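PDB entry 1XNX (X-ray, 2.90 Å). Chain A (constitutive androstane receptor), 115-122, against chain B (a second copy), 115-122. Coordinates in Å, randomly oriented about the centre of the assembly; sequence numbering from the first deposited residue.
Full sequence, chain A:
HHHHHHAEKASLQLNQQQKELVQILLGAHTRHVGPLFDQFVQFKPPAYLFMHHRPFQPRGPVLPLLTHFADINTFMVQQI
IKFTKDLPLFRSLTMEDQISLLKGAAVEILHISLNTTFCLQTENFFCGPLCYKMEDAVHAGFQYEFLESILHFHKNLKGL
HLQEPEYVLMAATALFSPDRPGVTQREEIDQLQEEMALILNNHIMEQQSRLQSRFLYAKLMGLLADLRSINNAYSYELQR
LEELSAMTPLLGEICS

Chain A 115-122: NTTFCLQT
Chain B 115-122: NTTFCLQT

Two copies of the same eight-residue segment of constitutive androstane receptor meet head to tail in a small, nearly twofold contact, centred on a cysteine pair and flanked by two glutamines that reach across to the partner backbone. The end-to-end vectors, taken from CA of residue 116 to CA of residue 121, lie 169° apart, so the segments run antiparallel. The register follows from the nearest CA atoms: CA of Cys A119 is 5.6 Å from CA of Gln B121, and CA of Gln A121 is 5.5 Å from CA of Cys B119. Together the stretches bury 312 Å².

The backbones follow similar courses. In each chain residues 115 to 117 form a tight turn, with phi/psi of -58/-15, -67/-21 and -110/4 in chain A and -53/-22, -74/-8 and -107/0 in chain B, where the turn is a 3-10 segment. It is closed by a hydrogen bond from N of Phe A118 to O of Asn A115, 3.1 Å, and by its counterpart from N of Phe B118 to O of Asn B115, also 3.1 Å. The chain then extends through Phe A118 (-80/134) and Cys A119 (-103/124), matched by Phe B118 (-84/129) and Cys B119 (-105/121). Residues 120 and 121 return to helical values: -70/-39 and -61/-35 in chain A, -67/-23 and -74/-54 in chain B.

At the centre, both cysteines point CA-to-CB sideways and adopt the t rotamer, chi1 165° in Cys A119 and 160° in Cys B119. This brings SG of Cys A119 to 2.8 Å from SG of Cys B119, well inside van der Waals separation yet too long for a disulfide bond. The modelled pair is therefore a very close sulfur contact without disulfide bond length.

Gln A121 and Gln B121 point toward the opposite stretch and contribute the largest covered areas, 58 and 68 Å². Gln A121 has chi1 -177° (t), chi2 56° (p) and chi3 35°; its CB packs 4.2 Å from CB of Cys B119, and its CG lies 4.0 Å from O of Phe B118. NE2 comes within 3.1 Å of O of Thr B116, but the angle is poor and no hydrogen bond results, whereas OE1 is satisfied elsewhere in the structure.

Gln B121 makes the corresponding approach with a different conformation: chi1 -131°, between wells, chi2 -68° (m) and chi3 170°. Its CB is 4.3 Å from CA of Cys A119, and its CG is 3.3 Å from O of Phe A118. OE1 is modelled 2.4 Å from O of Thr A116; because the amide is probably turned over, the identity of that terminal atom carries little weight.

The phenylalanines direct CA-to-CB away from the partner, both with chi1 t (-173° in Phe A118, -174° in Phe B118), so their carbonyl oxygens, not their rings, meet the glutamines.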

ATOM      1  N   ASN A 115      -2.010   6.332  10.629  1.00 21.95           N
ATOM      2  CA  ASN A 115      -1.161   5.623   9.665  1.00 22.55           C
ATOM      3  C   ASN A 115      -1.929   4.455   9.075  1.00 21.17           C
ATOM      4  O   ASN A 115      -1.551   3.875   8.058  1.00 18.30           O
ATOM      5  CB  ASN A 115       0.114   5.097  10.341  1.00 24.94           C
ATOM      6  CG  ASN A 115       1.125   4.547   9.334  1.00 27.52           C
ATOM      7  OD1 ASN A 115       1.551   5.256   8.419  1.00 31.98           O
ATOM      8  ND2 ASN A 115       1.512   3.282   9.498  1.00 18.45           N
ATOM      9  N   THR A 116      -3.026   4.129   9.741  1.00 22.53           N
ATOM     10  CA  THR A 116      -3.892   3.027   9.357  1.00 22.86           C
ATOM     11  C   THR A 116      -4.608   3.264   8.043  1.00 23.48           C
ATOM     12  O   THR A 116      -5.032   2.319   7.389  1.00 24.62           O
ATOM     13  CB  THR A 116      -4.892   2.773  10.490  1.00 22.93           C
ATOM     14  OG1 THR A 116      -4.302   1.856  11.422  1.00 27.41           O
ATOM     15  CG2 THR A 116      -6.205   2.243   9.971  1.00 25.64           C
ATOM     16  N   THR A 117      -4.722   4.530   7.653  1.00 24.90           N
ATOM     17  CA  THR A 117      -5.398   4.900   6.416  1.00 26.18           C
ATOM     18  C   THR A 117      -4.385   5.391   5.400  1.00 26.59           C
ATOM     19  O   THR A 117      -4.759   5.826   4.315  1.00 25.82           O
ATOM     20  CB  THR A 117      -6.411   6.054   6.645  1.00 27.83           C
ATOM     21  OG1 THR A 117      -5.689   7.266   6.911  1.00 27.93           O
ATOM     22  CG2 THR A 117      -7.333   5.754   7.829  1.00 26.84           C
ATOM     23  N   PHE A 118      -3.105   5.317   5.747  1.00 26.26           N
ATOM     24  CA  PHE A 118      -2.048   5.801   4.865  1.00 27.05           C
ATOM     25  C   PHE A 118      -1.661   4.839   3.755  1.00 24.16           C
ATOM     26  O   PHE A 118      -1.468   3.661   3.992  1.00 25.14           O
ATOM     27  CB  PHE A 118      -0.797   6.146   5.685  1.00 29.95           C
ATOM     28  CG  PHE A 118       0.303   6.803   4.885  1.00 28.72           C
ATOM     29  CD1 PHE A 118       0.168   8.116   4.441  1.00 28.27           C
ATOM     30  CD2 PHE A 118       1.471   6.102   4.573  1.00 31.46           C
ATOM     31  CE1 PHE A 118       1.182   8.719   3.698  1.00 33.53           C
ATOM     32  CE2 PHE A 118       2.488   6.695   3.833  1.00 31.33           C
ATOM     33  CZ  PHE A 118       2.346   8.003   3.394  1.00 34.30           C
ATOM     34  N   CYS A 119      -1.549   5.367   2.540  1.00 25.88           N
ATOM     35  CA  CYS A 119      -1.155   4.593   1.368  1.00 30.10           C
ATOM     36  C   CYS A 119       0.320   4.889   1.045  1.00 26.50           C
ATOM     37  O   CYS A 119       0.693   6.045   0.851  1.00 26.49           O
ATOM     38  CB  CYS A 119      -2.047   4.969   0.175  1.00 32.35           C
ATOM     39  SG  CYS A 119      -1.433   4.429  -1.462  1.00 45.07           S
ATOM     40  N   LEU A 120       1.150   3.849   0.990  1.00 22.60           N
ATOM     41  CA  LEU A 120       2.575   4.026   0.708  1.00 23.51           C
ATOM     42  C   LEU A 120       2.834   4.441  -0.730  1.00 26.31           C
ATOM     43  O   LEU A 120       3.708   5.265  -1.010  1.00 30.98           O
ATOM     44  CB  LEU A 120       3.340   2.731   0.990  1.00 26.30           C
ATOM     45  CG  LEU A 120       4.547   2.847   1.930  1.00 30.75           C
ATOM     46  CD1 LEU A 120       5.303   1.529   1.977  1.00 35.28           C
ATOM     47  CD2 LEU A 120       5.449   3.964   1.453  1.00 29.68           C
ATOM     48  N   GLN A 121       2.070   3.854  -1.642  1.00 28.59           N
ATOM     49  CA  GLN A 121       2.190   4.127  -3.070  1.00 28.02           C
ATOM     50  C   GLN A 121       1.930   5.590  -3.455  1.00 26.57           C
ATOM     51  O   GLN A 121       2.570   6.115  -4.363  1.00 29.15           O
ATOM     52  CB  GLN A 121       1.215   3.228  -3.831  1.00 30.27           C
ATOM     53  CG  GLN A 121       1.274   3.360  -5.342  1.00 31.99           C
ATOM     54  CD  GLN A 121       2.661   3.113  -5.878  1.00 32.85           C
ATOM     55  OE1 GLN A 121       3.403   2.275  -5.357  1.00 30.54           O
ATOM     56  NE2 GLN A 121       3.021   3.834  -6.932  1.00 31.08           N
ATOM     57  N   THR A 122       1.006   6.253  -2.771  1.00 21.79           N
ATOM     58  CA  THR A 122       0.699   7.628  -3.125  1.00 20.09           C
ATOM     59  C   THR A 122       0.913   8.661  -2.004  1.00 21.59           C
ATOM     60  O   THR A 122       0.712   9.863  -2.206  1.00 17.21           O
ATOM     61  CB  THR A 122      -0.743   7.707  -3.618  1.00 16.73           C
ATOM     62  OG1 THR A 122      -1.640   7.571  -2.508  1.00 21.88           O
ATOM     63  CG2 THR A 122      -1.007   6.594  -4.593  1.00 15.99           C
TER
ATOM     64  N   ASN B 115       1.418  -4.070 -11.336  1.00 33.11           N
ATOM     65  CA  ASN B 115       1.600  -4.028  -9.886  1.00 32.37           C
ATOM     66  C   ASN B 115       2.185  -2.739  -9.313  1.00 33.49           C
ATOM     67  O   ASN B 115       1.996  -2.451  -8.129  1.00 31.46           O
ATOM     68  CB  ASN B 115       2.462  -5.206  -9.435  1.00 30.65           C
ATOM     69  CG  ASN B 115       2.459  -5.383  -7.936  1.00 34.36           C
ATOM     70  OD1 ASN B 115       1.432  -5.716  -7.346  1.00 35.14           O
ATOM     71  ND2 ASN B 115       3.606  -5.159  -7.307  1.00 28.18           N
ATOM     72  N   THR B 116       2.891  -1.965 -10.134  1.00 33.04           N
ATOM     73  CA  THR B 116       3.499  -0.727  -9.651  1.00 32.66           C
ATOM     74  C   THR B 116       2.481   0.385  -9.430  1.00 33.29           C
ATOM     75  O   THR B 116       2.814   1.441  -8.892  1.00 36.88           O
ATOM     76  CB  THR B 116       4.571  -0.197 -10.623  1.00 34.68           C
ATOM     77  OG1 THR B 116       3.933   0.310 -11.804  1.00 26.42           O
ATOM     78  CG2 THR B 116       5.558  -1.309 -10.993  1.00 31.13           C
ATOM     79  N   THR B 117       1.244   0.142  -9.852  1.00 31.40           N
ATOM     80  CA  THR B 117       0.175   1.117  -9.700  1.00 30.69           C
ATOM     81  C   THR B 117      -0.770   0.651  -8.604  1.00 29.88           C
ATOM     82  O   THR B 117      -1.764   1.313  -8.294  1.00 29.57           O
ATOM     83  CB  THR B 117      -0.639   1.252 -10.986  1.00 32.32           C
ATOM     84  OG1 THR B 117      -1.335   0.024 -11.224  1.00 38.25           O
ATOM     85  CG2 THR B 117       0.263   1.550 -12.169  1.00 32.31           C
ATOM     86  N   PHE B 118      -0.455  -0.498  -8.020  1.00 32.15           N
ATOM     87  CA  PHE B 118      -1.286  -1.073  -6.970  1.00 31.00           C
ATOM     88  C   PHE B 118      -0.980  -0.520  -5.590  1.00 31.63           C
ATOM     89  O   PHE B 118       0.175  -0.482  -5.172  1.00 34.86           O
ATOM     90  CB  PHE B 118      -1.118  -2.591  -6.939  1.00 29.86           C
ATOM     91  CG  PHE B 118      -2.049  -3.282  -5.991  1.00 29.00           C
ATOM     92  CD1 PHE B 118      -3.429  -3.132  -6.121  1.00 36.52           C
ATOM     93  CD2 PHE B 118      -1.558  -4.107  -4.979  1.00 25.32           C
ATOM     94  CE1 PHE B 118      -4.307  -3.797  -5.255  1.00 42.15           C
ATOM     95  CE2 PHE B 118      -2.428  -4.780  -4.105  1.00 37.58           C
ATOM     96  CZ  PHE B 118      -3.801  -4.625  -4.244  1.00 38.79           C
ATOM     97  N   CYS B 119      -2.017  -0.075  -4.892  1.00 30.93           N
ATOM     98  CA  CYS B 119      -1.861   0.425  -3.538  1.00 34.86           C
ATOM     99  C   CYS B 119      -2.411  -0.689  -2.658  1.00 31.17           C
ATOM    100  O   CYS B 119      -3.564  -1.068  -2.794  1.00 27.07           O
ATOM    101  CB  CYS B 119      -2.665   1.712  -3.333  1.00 39.52           C
ATOM    102  SG  CYS B 119      -2.994   2.092  -1.583  1.00 51.61           S
ATOM    103  N   LEU B 120      -1.573  -1.216  -1.771  1.00 33.76           N
ATOM    104  CA  LEU B 120      -1.959  -2.314  -0.888  1.00 35.54           C
ATOM    105  C   LEU B 120      -3.019  -1.954   0.145  1.00 37.20           C
ATOM    106  O   LEU B 120      -3.739  -2.822   0.628  1.00 40.79           O
ATOM    107  CB  LEU B 120      -0.717  -2.868  -0.183  1.00 33.11           C
ATOM    108  CG  LEU B 120      -0.849  -4.107   0.708  1.00 37.53           C
ATOM    109  CD1 LEU B 120      -1.552  -5.219  -0.041  1.00 44.28           C
ATOM    110  CD2 LEU B 120       0.542  -4.565   1.143  1.00 45.86           C
ATOM    111  N   GLN B 121      -3.135  -0.672   0.461  1.00 37.83           N
ATOM    112  CA  GLN B 121      -4.099  -0.227   1.463  1.00 37.18           C
ATOM    113  C   GLN B 121      -5.545  -0.248   0.976  1.00 36.88           C
ATOM    114  O   GLN B 121      -6.422  -0.853   1.603  1.00 38.65           O
ATOM    115  CB  GLN B 121      -3.745   1.189   1.932  1.00 36.60           C
ATOM    116  CG  GLN B 121      -3.720   1.344   3.436  1.00 41.76           C
ATOM    117  CD  GLN B 121      -5.090   1.222   4.068  1.00 44.82           C
ATOM    118  OE1 GLN B 121      -5.214   1.149   5.286  1.00 40.66           O
ATOM    119  NE2 GLN B 121      -6.126   1.206   3.245  1.00 53.68           N
ATOM    120  N   THR B 122      -5.784   0.423  -0.142  1.00 34.91           N
ATOM    121  CA  THR B 122      -7.117   0.515  -0.707  1.00 34.99           C
ATOM    122  C   THR B 122      -7.437  -0.591  -1.717  1.00 31.69           C
ATOM    123  O   THR B 122      -8.594  -0.783  -2.092  1.00 25.83           O
ATOM    124  CB  THR B 122      -7.285   1.884  -1.381  1.00 38.15           C
ATOM    125  OG1 THR B 122      -6.299   2.033  -2.412  1.00 37.20           O
ATOM    126  CG2 THR B 122      -7.093   2.993  -0.364  1.00 42.30           C
TER